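Local coordinates for TSC1 N-terminal domain (Chaetomium thermophilum, PDB 7A0M), which probably helps bring the TSC complex to the lysosome by binding phosphoinositides there, and so takes part in mTORC1 regulation, at residues B[233-237]-B[269-273]. Numbering follows the deposited sequence.
Sequences LQSLQ and TLFNI
Ile273 reaches across to Leu233, Leu236 and Gln237, joining helices 228-238 and 267-278 of this all-helical, solenoid-like domain. The short segments run in roughly the same direction, at 33° to each other, and their axes come within 10.1 Å.

From CB, which points at helix 228-238, Ile273 divides into two branches. The CG2 methyl meets Leu236 CB at 3.8 Å. The other branch, CG1, lies 3.8 Å from Gln237 CG. With chi2 at 174° the chain stays extended past CG1, which drives CD1 in between the two leucines: it is 3.8 Å from Leu236 CB and 3.9 Å from Leu233 CD2. The isoleucine crosses both leucine side chains at about a right angle, and Leu236 CB touches both of its branches.

Leu233 forks as well. Its CD2 also meets Leu270 CD2, a methyl that swings back to the interface although Leu270 CB points away from it. Its CD1 goes to Thr269 CG2, at 4.0 Å. Leu252 of helix 242-255 touches both Leu233 and Leu236, while Tyr326 and Leu330 of helix 323-333 touch Ile273 and Leu270 respectively.

No hydrogen bond links the two segments, but Arg276 NH1, further along helix 267-278, bonds to the carbonyl oxygen of Leu236. Towards solvent, the extended Gln237 side chain crosses the isoleucine, touching it with CG, and carries its amide on to the threonine, where OE1 sits only 3.1 Å from the Thr269 CG2 methyl.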
# COMPACT_ATOMS: atom_id res chain seq x y z
N LEU B 233 -13.10 1.90 25.65
CA LEU B 233 -11.95 1.02 25.54
C LEU B 233 -12.08 -0.18 26.48
O LEU B 233 -11.64 -1.29 26.15
CB LEU B 233 -10.67 1.79 25.86
CG LEU B 233 -10.42 3.05 25.02
CD1 LEU B 233 -9.02 3.60 25.28
CD2 LEU B 233 -10.61 2.77 23.54
N GLN B 234 -12.69 0.02 27.65
CA GLN B 234 -12.86 -1.08 28.59
C GLN B 234 -13.82 -2.13 28.05
O GLN B 234 -13.59 -3.33 28.23
CB GLN B 234 -13.36 -0.53 29.93
CG GLN B 234 -13.36 -1.53 31.06
CD GLN B 234 -13.17 -0.88 32.42
OE1 GLN B 234 -13.15 -1.55 33.45
NE2 GLN B 234 -13.00 0.44 32.42
N SER B 235 -14.89 -1.70 27.38
CA SER B 235 -15.78 -2.65 26.72
C SER B 235 -15.05 -3.41 25.62
O SER B 235 -15.24 -4.62 25.46
CB SER B 235 -17.00 -1.93 26.15
OG SER B 235 -17.84 -2.82 25.44
N LEU B 236 -14.21 -2.71 24.85
CA LEU B 236 -13.47 -3.36 23.78
C LEU B 236 -12.49 -4.40 24.31
O LEU B 236 -12.14 -5.35 23.60
CB LEU B 236 -12.74 -2.30 22.95
CG LEU B 236 -13.61 -1.43 22.05
CD1 LEU B 236 -12.89 -0.14 21.69
CD2 LEU B 236 -14.01 -2.19 20.79
N GLN B 237 -12.02 -4.23 25.55
CA GLN B 237 -11.05 -5.16 26.12
C GLN B 237 -11.69 -6.32 26.86
O GLN B 237 -11.08 -7.39 26.97
CB GLN B 237 -10.12 -4.42 27.09
CG GLN B 237 -9.14 -3.46 26.45
CD GLN B 237 -8.23 -2.81 27.47
OE1 GLN B 237 -8.13 -1.58 27.54
NE2 GLN B 237 -7.57 -3.63 28.28
N THR B 269 -2.98 0.78 24.61
CA THR B 269 -4.32 0.22 24.78
C THR B 269 -4.99 0.01 23.43
O THR B 269 -5.59 -1.05 23.18
CB THR B 269 -5.16 1.13 25.66
OG1 THR B 269 -4.50 1.32 26.92
CG2 THR B 269 -6.53 0.54 25.89
N LEU B 270 -4.91 1.00 22.54
CA LEU B 270 -5.53 0.90 21.23
C LEU B 270 -4.92 -0.24 20.41
O LEU B 270 -5.64 -0.96 19.71
CB LEU B 270 -5.40 2.22 20.48
CG LEU B 270 -6.10 3.42 21.14
CD1 LEU B 270 -5.71 4.72 20.45
CD2 LEU B 270 -7.61 3.23 21.11
N PHE B 271 -3.60 -0.41 20.50
CA PHE B 271 -2.95 -1.50 19.77
C PHE B 271 -3.35 -2.86 20.32
O PHE B 271 -3.56 -3.81 19.56
CB PHE B 271 -1.43 -1.33 19.80
CG PHE B 271 -0.94 -0.10 19.09
CD1 PHE B 271 -1.69 0.48 18.08
CD2 PHE B 271 0.27 0.47 19.43
CE1 PHE B 271 -1.24 1.61 17.42
CE2 PHE B 271 0.73 1.60 18.77
CZ PHE B 271 -0.03 2.17 17.77
N ASN B 272 -3.44 -2.98 21.65
CA ASN B 272 -3.86 -4.24 22.26
C ASN B 272 -5.29 -4.59 21.90
O ASN B 272 -5.62 -5.77 21.76
CB ASN B 272 -3.68 -4.18 23.77
CG ASN B 272 -2.22 -4.24 24.19
OD1 ASN B 272 -1.36 -4.71 23.45
ND2 ASN B 272 -1.93 -3.75 25.40
N ILE B 273 -6.16 -3.58 21.78
CA ILE B 273 -7.54 -3.84 21.36
C ILE B 273 -7.57 -4.43 19.96
O ILE B 273 -8.32 -5.38 19.69
CB ILE B 273 -8.37 -2.55 21.45
CG1 ILE B 273 -8.60 -2.16 22.91
CG2 ILE B 273 -9.71 -2.71 20.73
CD1 ILE B 273 -9.29 -0.83 23.09